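14-3-3 protein (Cryptosporidium parvum, PDB 3EFZ) probably binds phosphoserine-containing partner proteins and so takes part in cell signalling, as other members of the 14-3-3 family do. Local coordinates at residues R141-K146 and D177-E182. Numbering follows the deposited sequence.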
ATOM      1  N   ARG B 141      -5.320  10.868  20.530  1.00 36.36           N
ATOM      2  CA  ARG B 141      -5.532   9.618  21.276  1.00 35.49           C
ATOM      3  C   ARG B 141      -6.771   8.911  20.779  1.00 35.30           C
ATOM      4  O   ARG B 141      -6.757   7.703  20.602  1.00 35.62           O
ATOM      5  CB  ARG B 141      -5.631   9.865  22.782  1.00 34.62           C
ATOM      6  CG  ARG B 141      -4.306  10.135  23.434  1.00 33.75           C
ATOM      7  CD  ARG B 141      -4.466  10.196  24.950  1.00 32.27           C
ATOM      8  NE  ARG B 141      -3.260  10.669  25.608  1.00 31.02           N
ATOM      9  CZ  ARG B 141      -3.097  10.747  26.928  1.00 30.99           C
ATOM     10  NH1 ARG B 141      -4.072  10.353  27.763  1.00 32.36           N
ATOM     11  NH2 ARG B 141      -1.958  11.205  27.410  1.00 28.59           N
ATOM     12  N   ALA B 142      -7.847   9.664  20.559  1.00 35.46           N
ATOM     13  CA  ALA B 142      -9.078   9.101  20.010  1.00 35.63           C
ATOM     14  C   ALA B 142      -8.807   8.551  18.604  1.00 35.67           C
ATOM     15  O   ALA B 142      -9.294   7.487  18.254  1.00 35.38           O
ATOM     16  CB  ALA B 142     -10.208  10.155  19.999  1.00 35.78           C
ATOM     17  N   PHE B 143      -8.004   9.276  17.827  1.00 35.22           N
ATOM     18  CA  PHE B 143      -7.608   8.839  16.499  1.00 36.30           C
ATOM     19  C   PHE B 143      -6.974   7.434  16.515  1.00 35.88           C
ATOM     20  O   PHE B 143      -7.352   6.577  15.724  1.00 35.53           O
ATOM     21  CB  PHE B 143      -6.668   9.874  15.857  1.00 37.08           C
ATOM     22  CG  PHE B 143      -6.147   9.469  14.497  1.00 38.91           C
ATOM     23  CD1 PHE B 143      -6.740   9.953  13.341  1.00 41.91           C
ATOM     24  CD2 PHE B 143      -5.065   8.598  14.376  1.00 40.54           C
ATOM     25  CE1 PHE B 143      -6.250   9.588  12.065  1.00 42.14           C
ATOM     26  CE2 PHE B 143      -4.582   8.227  13.114  1.00 41.37           C
ATOM     27  CZ  PHE B 143      -5.178   8.724  11.965  1.00 40.61           C
ATOM     28  N   CYS B 144      -5.994   7.219  17.397  1.00 36.36           N
ATOM     29  CA  CYS B 144      -5.336   5.917  17.546  1.00 36.30           C
ATOM     30  C   CYS B 144      -6.277   4.779  17.998  1.00 36.45           C
ATOM     31  O   CYS B 144      -6.140   3.636  17.557  1.00 36.10           O
ATOM     32  CB  CYS B 144      -4.169   6.033  18.524  1.00 36.70           C
ATOM     33  SG  CYS B 144      -2.874   7.158  18.010  1.00 37.19           S
ATOM     34  N   ILE B 145      -7.232   5.098  18.870  1.00 36.69           N
ATOM     35  CA  ILE B 145      -8.170   4.107  19.402  1.00 36.02           C
ATOM     36  C   ILE B 145      -9.214   3.704  18.334  1.00 36.82           C
ATOM     37  O   ILE B 145      -9.568   2.520  18.216  1.00 37.02           O
ATOM     38  CB  ILE B 145      -8.795   4.622  20.727  1.00 35.93           C
ATOM     39  CG1 ILE B 145      -7.702   4.741  21.800  1.00 36.36           C
ATOM     40  CG2 ILE B 145      -9.972   3.732  21.212  1.00 33.80           C
ATOM     41  CD1 ILE B 145      -8.090   5.614  23.006  1.00 36.41           C
ATOM     42  N   LYS B 146      -9.686   4.671  17.546  1.00 36.10           N
ATOM     43  CA  LYS B 146     -10.524   4.355  16.390  1.00 36.26           C
ATOM     44  C   LYS B 146      -9.784   3.408  15.423  1.00 36.75           C
ATOM     45  O   LYS B 146     -10.364   2.435  14.918  1.00 36.49           O
ATOM     46  CB  LYS B 146     -10.962   5.622  15.636  1.00 35.18           C
ATOM     47  CG  LYS B 146     -11.380   5.298  14.220  1.00 35.62           C
ATOM     48  CD  LYS B 146     -11.577   6.479  13.323  1.00 35.97           C
ATOM     49  CE  LYS B 146     -11.845   5.998  11.909  1.00 36.78           C
ATOM     50  NZ  LYS B 146     -10.609   5.667  11.176  1.00 37.01           N
ATOM     51  N   ASP B 177     -15.098   3.893  22.926  1.00 35.90           N
ATOM     52  CA  ASP B 177     -14.092   4.637  23.696  1.00 36.90           C
ATOM     53  C   ASP B 177     -13.651   5.894  22.945  1.00 36.10           C
ATOM     54  O   ASP B 177     -13.655   6.992  23.502  1.00 36.36           O
ATOM     55  CB  ASP B 177     -12.882   3.734  24.043  1.00 37.16           C
ATOM     56  CG  ASP B 177     -11.848   4.430  24.936  1.00 39.44           C
ATOM     57  OD1 ASP B 177     -10.700   3.944  25.004  1.00 40.62           O
ATOM     58  OD2 ASP B 177     -12.176   5.453  25.574  1.00 41.69           O
ATOM     59  N   ALA B 178     -13.314   5.724  21.676  1.00 35.96           N
ATOM     60  CA  ALA B 178     -12.954   6.836  20.786  1.00 36.17           C
ATOM     61  C   ALA B 178     -14.097   7.858  20.652  1.00 36.18           C
ATOM     62  O   ALA B 178     -13.875   9.056  20.786  1.00 36.03           O
ATOM     63  CB  ALA B 178     -12.533   6.303  19.416  1.00 35.19           C
ATOM     64  N   LEU B 179     -15.317   7.380  20.406  1.00 36.86           N
ATOM     65  CA  LEU B 179     -16.509   8.252  20.390  1.00 36.96           C
ATOM     66  C   LEU B 179     -16.714   9.053  21.680  1.00 37.22           C
ATOM     67  O   LEU B 179     -16.996  10.262  21.623  1.00 37.41           O
ATOM     68  CB  LEU B 179     -17.785   7.451  20.062  1.00 36.69           C
ATOM     69  CG  LEU B 179     -17.981   6.928  18.634  1.00 37.05           C
ATOM     70  CD1 LEU B 179     -19.107   5.878  18.575  1.00 36.25           C
ATOM     71  CD2 LEU B 179     -18.252   8.055  17.664  1.00 35.84           C
ATOM     72  N   GLN B 180     -16.582   8.389  22.832  1.00 37.42           N
ATOM     73  CA  GLN B 180     -16.708   9.063  24.129  1.00 38.24           C
ATOM     74  C   GLN B 180     -15.631  10.142  24.316  1.00 37.93           C
ATOM     75  O   GLN B 180     -15.924  11.240  24.804  1.00 38.44           O
ATOM     76  CB  GLN B 180     -16.710   8.061  25.297  1.00 38.27           C
ATOM     77  CG  GLN B 180     -16.722   8.702  26.711  1.00 41.90           C
ATOM     78  CD  GLN B 180     -17.717   9.863  26.839  1.00 46.19           C
ATOM     79  OE1 GLN B 180     -18.935   9.689  26.709  1.00 48.19           O
ATOM     80  NE2 GLN B 180     -17.192  11.060  27.092  1.00 48.29           N
ATOM     81  N   ARG B 181     -14.399   9.833  23.927  1.00 37.43           N
ATOM     82  CA  ARG B 181     -13.318  10.820  23.966  1.00 37.58           C
ATOM     83  C   ARG B 181     -13.587  11.998  23.023  1.00 37.39           C
ATOM     84  O   ARG B 181     -13.386  13.156  23.394  1.00 37.55           O
ATOM     85  CB  ARG B 181     -11.980  10.161  23.636  1.00 37.59           C
ATOM     86  CG  ARG B 181     -11.430   9.277  24.729  1.00 37.36           C
ATOM     87  CD  ARG B 181     -10.305   8.432  24.140  1.00 38.84           C
ATOM     88  NE  ARG B 181      -9.669   7.551  25.117  1.00 37.79           N
ATOM     89  CZ  ARG B 181      -8.530   7.824  25.752  1.00 39.22           C
ATOM     90  NH1 ARG B 181      -7.884   8.984  25.568  1.00 36.06           N
ATOM     91  NH2 ARG B 181      -8.043   6.932  26.597  1.00 39.93           N
ATOM     92  N   GLU B 182     -14.065  11.705  21.816  1.00 37.20           N
ATOM     93  CA  GLU B 182     -14.494  12.763  20.882  1.00 37.55           C
ATOM     94  C   GLU B 182     -15.616  13.660  21.433  1.00 37.56           C
ATOM     95  O   GLU B 182     -15.540  14.882  21.307  1.00 37.23           O
ATOM     96  CB  GLU B 182     -14.852  12.175  19.512  1.00 36.96           C
ATOM     97  CG  GLU B 182     -13.609  11.596  18.803  1.00 37.69           C
ATOM     98  CD  GLU B 182     -13.905  10.396  17.918  1.00 37.05           C
ATOM     99  OE1 GLU B 182     -15.094  10.089  17.699  1.00 36.61           O
ATOM    100  OE2 GLU B 182     -12.937   9.754  17.454  1.00 36.61           O
TER
HETATM  101  O   HOH W   1      -5.846   7.901  27.930  1.00 43.28           O
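The guanidinium of Arg181 carries the methyl CD1 of Ile145 3.2 Å over one face, off-centre toward NE, with Ile145 CD1 3.3 Å from Arg181 NE. The in-plane edge is taken by the carboxyl carbon of Asp177, one turn back on the same helix, and by a water. Arg181 NE gives a weak hydrogen bond of 3.3 Å to Asp177 OD2, within a salt bridge, while Arg181 NH2 donates to the water at 2.7 Å. From the facing helix Arg141 NH1 reaches the same water through a weak bond. The two guanidinium planes stand 55° apart, and Arg141 is anchored by Tyr135 O, which accepts from NE. Ile145 spreads its branches along the seam: CG1, set beside the backbone N (chi1 -65°), carries CD1 over the arginine, whereas Ile145 CG2 rests on Ala178, 4.0 Å from Ala178 CB. Beside it, two alanines face each other, and Ala142 CA lies 4.6 Å from Ala178 CA. Ala142 CB packs against Arg181 CB and the stem of Glu182, whose OE2 is hydrogen-bonded to Thr198. These are neighbouring antiparallel helices, 138-158 and 161-185, of the all-helical 14-3-3 fold, their local axes 8.5 Å apart at 161°. Lys146 lays its CB beside Ala178 and salt-bridges Asp150; its side chain lies about 6 Å from that of Arg153, predicted to contact a partner's phosphoserine. With no direct hydrogen bond across, van der Waals packing, part of it a methyl on a charged guanidinium, joins the segments with one water shared by like charges; Asp177 probably offsets part of Arg181's charge.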